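Local coordinates for beta-lactamase domain protein (Burkholderia ambifaria, PDB 5I0P), which binds two zinc ions and is probably a hydrolase of the metallo-beta-lactamase superfamily, its natural substrate being unassigned, at residues A[32-37]-A[201-206]; A[81-86]-A[120-125]; A[228-233]-A[271-276]. All coordinates share one frame; numbering follows the deposited sequence.

Contact 1 of 3, residues A[32-37]-A[201-206]; sequences EVAPGV and GARTWR
Arg203 reaches across to the turn at Pro35 and grips a single carbonyl oxygen with both of its terminal nitrogens. NH2 lies 2.7 Å from Pro35 O and approaches within the carbonyl plane, on a lone pair, whereas NH1, at 2.9 Å from Pro35 O, comes nearly along the C=O axis. The oxygen sits in the plane of the guanidinium, so the fork closes end-on on one acceptor. The reach comes from a side chain extended from CG to NE, with CD anti (chi2 179°) and NE anti (chi3 -177°). Val37 CG2 rests over one face of the guanidinium, 3.4 Å from Arg203 NH1; this methyl is the branch anti to the carbonyl carbon, CG1 being anti to the backbone N (chi1 -172°). The same CG2 meets the edge of the Trp205 indole at CZ2, 4.4 Å away. Asp225 holds Arg203 NE in a salt bridge, and Leu56 of strand 50-60 touches both Val37 and Trp205. The arginine thus binds a carbonyl of a type II beta turn, Ala34 to Val37, which shares both residues with a classic beta bulge, Val33 and Ala34 facing Val37. The contact joins the two sheets of the metallo-beta-lactamase alpha-beta/beta-alpha sandwich.

Contact 2 of 3, residues A[81-86]-A[120-125]; sequences HWEQIF and QGRWNV
Glu83 and Phe86, three residues apart on helix 76-88, meet the irregular segment 120-125, which leads into strand 126-130. The backbones keep their distance: the CA atoms of Glu83 and Gln120 are 8.7 Å apart and those of Phe86 and Arg122 9.1 Å, a gap that side chains bridge.

Arg122 runs extended from CG to NE and lays its guanidinium over the start of the Phe86 side chain. Phe86 CB stands over the centre of that flat group, 3.5 Å from Arg122 CZ. At the guanidinium edge, Arg122 NH2 donates to Glu83 OE2 at 2.9 Å in a salt bridge; the oxygen is met on its syn side, somewhat out of both planes, and the two flat groups are 39° apart. Glu83 gets there by bending at chi2 (-62°), which brings CD round from the helix.

Trp123 points the edge of its six-membered ring at one face of the Phe86 ring. Its CH2 lies over that face, toward the rim, 3.6 Å from Phe86 CD1, in a T-shaped stack with centroids 4.9 Å apart and planes at 84°. Trp82 O occupies the opposite face of the phenyl.

Arg122 NH2 also bridges to Asp87, and Glu83 OE1 accepts from Asp119 N; Trp123 NE1 is held separately by Leu114 O. The positive guanidinium next to Glu83 and Asp87 would favour their deprotonated forms and offset the repulsion between the two carboxylates. The contact thus combines an ionic grip on its partly exposed side with a T-shaped pair packed toward the buried Phe86.

Contact 3 of 3, residues A[228-233]-A[271-276]; sequences LISGDM and TLVLPS. With ZN (zinc ion), chain E; ZN (zinc ion), chain F.
Leu228 and Val273 sit side by side on neighbouring parallel strands of a mixed sheet, one half of the metallo-beta-lactamase sandwich, and their side chains share one face. Leu228 CD2 and Val273 CG1 are 4.3 Å apart, and Thr271 CG2 packs against the base of the leucine at CB. On the other face Ile229 CG1 approaches Leu274 CD1, the two side chains crossing obliquely; Trp54 of strand 50-60 touches both. Backbone bonds fasten the pair: Leu228 N to Leu272 O, Leu274 N to Leu228 O and Ser230 N to Leu274 O.

Further along, Ser230 and Ser276 bring hydroxyls to the interface. Ser230 OG stands between the backbone N and the carbonyl carbon (chi1 68°), 3.5 Å from Val273 CG1 and 3.2 Å from Pro275 CA, and is hydrogen-bonded to Val234 O. Ser276 N donates to Gly231 O at 3.2 Å, tying the two segments together just before the metal ligand Asp232. A water held by Gly231 N and Leu274 O also bonds Ser276 OG.

In the loop beyond, Asp232 supplies a carboxylate to the zinc ions. Ser276 CB lies 3.6 Å from Asp232 OD1. Asp232 OD2 bridges the metals, 2.1 Å from the zinc ion of chain E, with His102, His104 and His213, and 2.4 Å from that of chain F, the site of Asp106, His107 and His277, which OD1 also binds at 2.5 Å.

In the fold
From the N terminus, segment 32-37 lies at the rim of the first sheet and waits for 201-206, so contact 1 closes a long loop of 163 residues. Contact 2 opens and closes within that loop, joining helix 76-88 to the approach to strand 126-130. Contact 3 follows in series once contact 1 is complete, pairing the neighbouring strands 227-231 and 272-275 of the second sheet. Contacts 1 and 3 touch: Trp205 packs on Ile229, and Val33 and Val37 on Leu274, bringing the two sheets together between the turn at 34-37 and the strand pair that leads to the zinc site. Contact 2 stands apart, its nearest atoms about 11 Å from either of the others.

Contact 1 of 3, residues A[32-37]-A[201-206]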
loop_
_atom_site.group_PDB
_atom_site.type_symbol
_atom_site.label_atom_id
_atom_site.label_comp_id
_atom_site.label_asym_id
_atom_site.label_seq_id
_atom_site.Cartn_x
_atom_site.Cartn_y
_atom_site.Cartn_z
ATOM N N GLU A 32 -6.898 20.818 1.405
ATOM C CA GLU A 32 -5.542 21.123 1.843
ATOM C C GLU A 32 -5.339 20.592 3.255
ATOM O O GLU A 32 -5.877 21.139 4.222
ATOM C CB GLU A 32 -5.267 22.623 1.793
ATOM C CG GLU A 32 -3.773 22.920 1.849
ATOM C CD GLU A 32 -3.438 24.385 1.829
ATOM O OE1 GLU A 32 -4.019 25.126 2.649
ATOM O OE2 GLU A 32 -2.579 24.793 1.012
ATOM N N VAL A 33 -4.556 19.525 3.384
ATOM C CA VAL A 33 -4.329 18.961 4.707
ATOM C C VAL A 33 -3.129 19.603 5.387
ATOM O O VAL A 33 -2.946 19.460 6.605
ATOM C CB VAL A 33 -4.203 17.435 4.571
ATOM C CG1 VAL A 33 -5.535 16.866 4.143
ATOM C CG2 VAL A 33 -3.098 17.090 3.572
ATOM N N ALA A 34 -2.321 20.330 4.639
ATOM C CA ALA A 34 -1.122 20.983 5.131
ATOM C C ALA A 34 -0.657 21.930 4.032
ATOM O O ALA A 34 -1.018 21.732 2.864
ATOM C CB ALA A 34 -0.032 19.947 5.498
ATOM N N PRO A 35 0.092 22.980 4.378
ATOM C CA PRO A 35 0.479 23.978 3.366
ATOM C C PRO A 35 1.193 23.312 2.199
ATOM O O PRO A 35 2.171 22.580 2.377
ATOM C CB PRO A 35 1.391 24.928 4.147
ATOM C CG PRO A 35 0.957 24.767 5.587
ATOM C CD PRO A 35 0.594 23.325 5.720
ATOM N N GLY A 36 0.648 23.502 1.004
ATOM C CA GLY A 36 1.180 22.843 -0.167
ATOM C C GLY A 36 0.858 21.365 -0.309
ATOM O O GLY A 36 1.385 20.719 -1.227
ATOM N N VAL A 37 0.005 20.795 0.542
ATOM C CA VAL A 37 -0.331 19.366 0.463
ATOM C C VAL A 37 -1.834 19.236 0.322
ATOM O O VAL A 37 -2.593 19.624 1.225
ATOM C CB VAL A 37 0.182 18.575 1.667
ATOM C CG1 VAL A 37 -0.030 17.089 1.434
ATOM C CG2 VAL A 37 1.634 18.850 1.851
ATOM N N GLY A 201 8.585 21.009 -3.112
ATOM C CA GLY A 201 8.201 22.291 -2.571
ATOM C C GLY A 201 9.148 22.606 -1.439
ATOM O O GLY A 201 10.369 22.429 -1.560
ATOM N N ALA A 202 8.582 23.006 -0.298
ATOM C CA ALA A 202 9.366 23.442 0.857
ATOM C C ALA A 202 9.819 22.296 1.747
ATOM O O ALA A 202 10.420 22.541 2.796
ATOM C CB ALA A 202 8.559 24.441 1.703
ATOM N N ARG A 203 9.568 21.056 1.357
ATOM C CA ARG A 203 9.835 19.954 2.249
ATOM C C ARG A 203 10.907 19.040 1.676
ATOM O O ARG A 203 11.151 18.985 0.466
ATOM C CB ARG A 203 8.569 19.161 2.523
ATOM C CG ARG A 203 7.537 19.914 3.323
ATOM C CD ARG A 203 6.251 19.052 3.553
ATOM N NE ARG A 203 5.241 19.817 4.260
ATOM C CZ ARG A 203 4.373 20.604 3.638
ATOM N NH1 ARG A 203 4.409 20.699 2.313
ATOM N NH2 ARG A 203 3.459 21.276 4.330
ATOM N N THR A 204 11.568 18.350 2.581
ATOM C CA THR A 204 12.385 17.198 2.250
ATOM C C THR A 204 11.624 15.976 2.733
ATOM O O THR A 204 11.477 15.772 3.941
ATOM C CB THR A 204 13.753 17.304 2.906
ATOM O OG1 THR A 204 14.402 18.443 2.366
ATOM C CG2 THR A 204 14.597 16.062 2.607
ATOM N N TRP A 205 11.095 15.203 1.796
ATOM C CA TRP A 205 10.434 13.939 2.104
ATOM C C TRP A 205 11.475 12.827 2.039
ATOM O O TRP A 205 12.178 12.684 1.024
ATOM C CB TRP A 205 9.315 13.661 1.121
ATOM C CG TRP A 205 8.244 14.648 1.117
ATOM C CD1 TRP A 205 8.179 15.789 0.359
ATOM C CD2 TRP A 205 7.026 14.599 1.879
ATOM N NE1 TRP A 205 6.998 16.449 0.605
ATOM C CE2 TRP A 205 6.268 15.739 1.527
ATOM C CE3 TRP A 205 6.494 13.691 2.814
ATOM C CZ2 TRP A 205 5.015 16.008 2.091
ATOM C CZ3 TRP A 205 5.238 13.955 3.369
ATOM C CH2 TRP A 205 4.522 15.112 3.010
ATOM N N ARG A 206 11.602 12.076 3.127
ATOM C CA ARG A 206 12.552 10.976 3.220
ATOM C C ARG A 206 11.873 9.670 2.803
ATOM O O ARG A 206 10.789 9.352 3.290
ATOM C CB ARG A 206 13.087 10.909 4.654
ATOM C CG ARG A 206 14.148 9.845 4.906
ATOM C CD ARG A 206 15.311 10.414 5.708
ATOM N NE ARG A 206 15.850 11.641 5.113
ATOM C CZ ARG A 206 16.915 11.680 4.318
ATOM N NH1 ARG A 206 17.563 10.565 4.018
ATOM N NH2 ARG A 206 17.343 12.835 3.833
#

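Contact 2 of 3, residues A[81-86]-A[120-125]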
loop_
_atom_site.group_PDB
_atom_site.type_symbol
_atom_site.label_atom_id
_atom_site.label_comp_id
_atom_site.label_asym_id
_atom_site.label_seq_id
_atom_site.Cartn_x
_atom_site.Cartn_y
_atom_site.Cartn_z
ATOM N N HIS A 81 -12.531 12.245 -12.909
ATOM C CA HIS A 81 -12.234 13.110 -11.771
ATOM C C HIS A 81 -10.839 13.737 -11.886
ATOM O O HIS A 81 -10.642 14.904 -11.516
ATOM C CB HIS A 81 -12.384 12.326 -10.465
ATOM C CG HIS A 81 -13.790 11.886 -10.169
ATOM N ND1 HIS A 81 -14.902 12.558 -10.638
ATOM C CD2 HIS A 81 -14.265 10.848 -9.435
ATOM C CE1 HIS A 81 -15.995 11.948 -10.212
ATOM N NE2 HIS A 81 -15.639 10.915 -9.473
ATOM N N TRP A 82 -9.862 12.997 -12.410
ATOM C CA TRP A 82 -8.556 13.598 -12.663
ATOM C C TRP A 82 -8.678 14.747 -13.655
ATOM O O TRP A 82 -8.119 15.834 -13.439
ATOM C CB TRP A 82 -7.578 12.553 -13.196
ATOM C CG TRP A 82 -6.720 11.891 -12.177
ATOM C CD1 TRP A 82 -6.581 10.548 -11.983
ATOM C CD2 TRP A 82 -5.861 12.530 -11.219
ATOM N NE1 TRP A 82 -5.691 10.309 -10.962
ATOM C CE2 TRP A 82 -5.239 11.504 -10.469
ATOM C CE3 TRP A 82 -5.573 13.869 -10.906
ATOM C CZ2 TRP A 82 -4.311 11.771 -9.450
ATOM C CZ3 TRP A 82 -4.662 14.138 -9.884
ATOM C CH2 TRP A 82 -4.045 13.086 -9.166
ATOM N N GLU A 83 -9.424 14.528 -14.751
ATOM C CA GLU A 83 -9.606 15.599 -15.731
ATOM C C GLU A 83 -10.234 16.825 -15.102
ATOM O O GLU A 83 -9.855 17.951 -15.435
ATOM C CB GLU A 83 -10.441 15.129 -16.917
ATOM C CG GLU A 83 -9.627 14.303 -17.915
ATOM C CD GLU A 83 -8.492 15.100 -18.537
ATOM O OE1 GLU A 83 -7.419 14.532 -18.728
ATOM O OE2 GLU A 83 -8.665 16.306 -18.811
ATOM N N GLN A 84 -11.162 16.628 -14.165
ATOM C CA GLN A 84 -11.754 17.751 -13.454
ATOM C C GLN A 84 -10.737 18.435 -12.549
ATOM O O GLN A 84 -10.731 19.668 -12.432
ATOM C CB GLN A 84 -12.957 17.283 -12.642
ATOM C CG GLN A 84 -14.221 17.083 -13.459
ATOM C CD GLN A 84 -15.292 16.289 -12.716
ATOM O OE1 GLN A 84 -15.101 15.847 -11.568
ATOM N NE2 GLN A 84 -16.428 16.090 -13.383
ATOM N N ILE A 85 -9.862 17.662 -11.904
ATOM C CA ILE A 85 -8.845 18.286 -11.063
ATOM C C ILE A 85 -7.833 19.041 -11.912
ATOM O O ILE A 85 -7.367 20.123 -11.529
ATOM C CB ILE A 85 -8.171 17.240 -10.165
ATOM C CG1 ILE A 85 -9.034 16.983 -8.915
ATOM C CG2 ILE A 85 -6.706 17.651 -9.851
ATOM C CD1 ILE A 85 -9.265 15.542 -8.613
ATOM N N PHE A 86 -7.488 18.496 -13.082
ATOM C CA PHE A 86 -6.625 19.227 -13.996
ATOM C C PHE A 86 -7.253 20.550 -14.383
ATOM O O PHE A 86 -6.563 21.574 -14.482
ATOM C CB PHE A 86 -6.363 18.407 -15.263
ATOM C CG PHE A 86 -5.723 17.060 -15.029
ATOM C CD1 PHE A 86 -4.940 16.820 -13.902
ATOM C CD2 PHE A 86 -5.871 16.054 -15.971
ATOM C CE1 PHE A 86 -4.314 15.570 -13.712
ATOM C CE2 PHE A 86 -5.245 14.811 -15.809
ATOM C CZ PHE A 86 -4.471 14.562 -14.675
ATOM N N GLN A 120 -5.954 14.882 -22.481
ATOM C CA GLN A 120 -5.610 15.945 -23.409
ATOM C C GLN A 120 -4.107 16.123 -23.587
ATOM O O GLN A 120 -3.684 17.117 -24.186
ATOM C CB GLN A 120 -6.297 17.236 -22.968
ATOM C CG GLN A 120 -7.822 17.098 -23.051
ATOM C CD GLN A 120 -8.550 18.359 -22.639
ATOM O OE1 GLN A 120 -7.995 19.197 -21.924
ATOM N NE2 GLN A 120 -9.800 18.512 -23.094
ATOM N N GLY A 121 -3.294 15.158 -23.139
ATOM C CA GLY A 121 -1.854 15.214 -23.326
ATOM C C GLY A 121 -1.225 16.513 -22.863
ATOM O O GLY A 121 -0.555 17.183 -23.640
ATOM N N ARG A 122 -1.484 16.912 -21.619
ATOM C CA ARG A 122 -1.061 18.220 -21.121
ATOM C C ARG A 122 0.410 18.287 -20.722
ATOM O O ARG A 122 0.953 19.390 -20.618
ATOM C CB ARG A 122 -1.893 18.608 -19.905
ATOM C CG ARG A 122 -3.379 18.621 -20.106
ATOM C CD ARG A 122 -4.040 18.665 -18.750
ATOM N NE ARG A 122 -5.463 18.443 -18.886
ATOM C CZ ARG A 122 -6.386 19.374 -18.676
ATOM N NH1 ARG A 122 -6.031 20.594 -18.287
ATOM N NH2 ARG A 122 -7.662 19.072 -18.851
ATOM N N TRP A 123 1.056 17.157 -20.467
ATOM C CA TRP A 123 2.453 17.146 -20.066
ATOM C C TRP A 123 3.012 15.761 -20.379
ATOM O O TRP A 123 2.296 14.867 -20.843
ATOM C CB TRP A 123 2.617 17.512 -18.590
ATOM C CG TRP A 123 1.633 16.754 -17.729
ATOM C CD1 TRP A 123 1.665 15.415 -17.430
ATOM C CD2 TRP A 123 0.483 17.285 -17.061
ATOM N NE1 TRP A 123 0.600 15.083 -16.637
ATOM C CE2 TRP A 123 -0.144 16.210 -16.393
ATOM C CE3 TRP A 123 -0.085 18.561 -16.977
ATOM C CZ2 TRP A 123 -1.312 16.376 -15.633
ATOM C CZ3 TRP A 123 -1.244 18.727 -16.247
ATOM C CH2 TRP A 123 -1.848 17.636 -15.579
ATOM N N ASN A 124 4.315 15.600 -20.157
ATOM C CA ASN A 124 4.968 14.304 -20.337
ATOM C C ASN A 124 6.074 14.239 -19.293
ATOM O O ASN A 124 7.142 14.839 -19.475
ATOM C CB ASN A 124 5.492 14.119 -21.754
ATOM C CG ASN A 124 4.458 13.465 -22.670
ATOM O OD1 ASN A 124 4.295 12.242 -22.647
ATOM N ND2 ASN A 124 3.753 14.267 -23.465
ATOM N N VAL A 125 5.798 13.535 -18.199
ATOM C CA VAL A 125 6.629 13.583 -17.010
ATOM C C VAL A 125 7.050 12.175 -16.648
ATOM O O VAL A 125 6.548 11.188 -17.186
ATOM C CB VAL A 125 5.912 14.236 -15.828
ATOM C CG1 VAL A 125 5.465 15.669 -16.205
ATOM C CG2 VAL A 125 4.742 13.384 -15.442
#

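Contact 3 of 3, residues A[228-233]-A[271-276]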
loop_
_atom_site.group_PDB
_atom_site.type_symbol
_atom_site.label_atom_id
_atom_site.label_comp_id
_atom_site.label_asym_id
_atom_site.label_seq_id
_atom_site.Cartn_x
_atom_site.Cartn_y
_atom_site.Cartn_z
ATOM N N LEU A 228 3.502 12.334 7.378
ATOM C CA LEU A 228 3.844 11.005 6.879
ATOM C C LEU A 228 2.832 10.586 5.826
ATOM O O LEU A 228 1.658 10.376 6.153
ATOM C CB LEU A 228 3.885 10.000 8.028
ATOM C CG LEU A 228 4.172 8.568 7.590
ATOM C CD1 LEU A 228 5.621 8.411 7.165
ATOM C CD2 LEU A 228 3.789 7.566 8.662
ATOM N N ILE A 229 3.272 10.456 4.569
ATOM C CA ILE A 229 2.466 9.767 3.555
ATOM C C ILE A 229 2.710 8.270 3.726
ATOM O O ILE A 229 3.799 7.767 3.444
ATOM C CB ILE A 229 2.785 10.237 2.131
ATOM C CG1 ILE A 229 2.330 11.699 1.981
ATOM C CG2 ILE A 229 2.119 9.341 1.097
ATOM C CD1 ILE A 229 2.828 12.432 0.755
ATOM N N SER A 230 1.709 7.557 4.235
ATOM C CA SER A 230 1.979 6.229 4.753
ATOM C C SER A 230 1.673 5.124 3.759
ATOM O O SER A 230 2.019 3.969 4.031
ATOM C CB SER A 230 1.199 5.981 6.051
ATOM O OG SER A 230 -0.185 5.912 5.837
ATOM N N GLY A 231 1.101 5.449 2.601
ATOM C CA GLY A 231 0.765 4.400 1.644
ATOM C C GLY A 231 -0.220 3.439 2.282
ATOM O O GLY A 231 -1.174 3.844 2.958
ATOM N N ASP A 232 0.017 2.151 2.102
ATOM C CA ASP A 232 -0.807 1.146 2.743
ATOM C C ASP A 232 -0.154 0.574 3.995
ATOM O O ASP A 232 -0.700 -0.367 4.570
ATOM C CB ASP A 232 -1.115 -0.017 1.797
ATOM C CG ASP A 232 -2.110 0.319 0.706
ATOM O OD1 ASP A 232 -2.729 1.393 0.644
ATOM O OD2 ASP A 232 -2.284 -0.560 -0.134
ATOM N N MET A 233 1.001 1.098 4.431
ATOM C CA MET A 233 1.691 0.457 5.550
ATOM C C MET A 233 0.995 0.742 6.880
ATOM O O MET A 233 0.936 -0.138 7.754
ATOM C CB MET A 233 3.164 0.891 5.603
ATOM C CG MET A 233 3.945 0.369 4.440
ATOM S SD MET A 233 4.124 -1.439 4.467
ATOM C CE MET A 233 5.125 -1.708 5.937
ATOM N N THR A 271 2.721 13.174 14.693
ATOM C CA THR A 271 2.883 13.102 13.252
ATOM C C THR A 271 1.523 13.012 12.592
ATOM O O THR A 271 0.660 12.231 13.002
ATOM C CB THR A 271 3.756 11.904 12.849
ATOM O OG1 THR A 271 5.038 12.031 13.458
ATOM C CG2 THR A 271 3.940 11.827 11.333
ATOM N N LEU A 272 1.342 13.833 11.580
ATOM C CA LEU A 272 0.176 13.754 10.731
ATOM C C LEU A 272 0.416 12.607 9.764
ATOM O O LEU A 272 1.437 12.583 9.080
ATOM C CB LEU A 272 -0.021 15.076 9.987
ATOM C CG LEU A 272 -1.194 15.148 9.024
ATOM C CD1 LEU A 272 -2.468 14.833 9.802
ATOM C CD2 LEU A 272 -1.275 16.535 8.338
ATOM N N VAL A 273 -0.441 11.602 9.807
ATOM C CA VAL A 273 -0.382 10.463 8.902
ATOM C C VAL A 273 -1.374 10.695 7.774
ATOM O O VAL A 273 -2.542 11.025 8.021
ATOM C CB VAL A 273 -0.689 9.144 9.633
ATOM C CG1 VAL A 273 -0.462 7.968 8.706
ATOM C CG2 VAL A 273 0.163 9.026 10.902
ATOM N N LEU A 274 -0.908 10.544 6.530
ATOM C CA LEU A 274 -1.752 10.624 5.345
ATOM C C LEU A 274 -1.847 9.231 4.736
ATOM O O LEU A 274 -0.960 8.801 3.992
ATOM C CB LEU A 274 -1.199 11.647 4.351
ATOM C CG LEU A 274 -0.974 13.045 4.966
ATOM C CD1 LEU A 274 -0.466 14.085 3.964
ATOM C CD2 LEU A 274 -2.238 13.548 5.546
ATOM N N PRO A 275 -2.866 8.459 5.076
ATOM C CA PRO A 275 -2.952 7.080 4.601
ATOM C C PRO A 275 -3.747 7.013 3.312
ATOM O O PRO A 275 -4.584 7.869 3.018
ATOM C CB PRO A 275 -3.722 6.387 5.722
ATOM C CG PRO A 275 -4.759 7.500 6.110
ATOM C CD PRO A 275 -4.010 8.824 5.930
ATOM N N SER A 276 -3.486 5.953 2.557
ATOM C CA SER A 276 -4.147 5.837 1.272
ATOM C C SER A 276 -5.589 5.380 1.387
ATOM O O SER A 276 -6.318 5.457 0.398
ATOM C CB SER A 276 -3.332 4.939 0.364
ATOM O OG SER A 276 -2.144 5.665 0.032
HETATM ZN ZN ZN E . -1.648 -2.038 -1.466
HETATM ZN ZN ZN F . -4.034 0.557 -1.351
HETATM O O HOH W 1 -0.717 7.483 1.668
#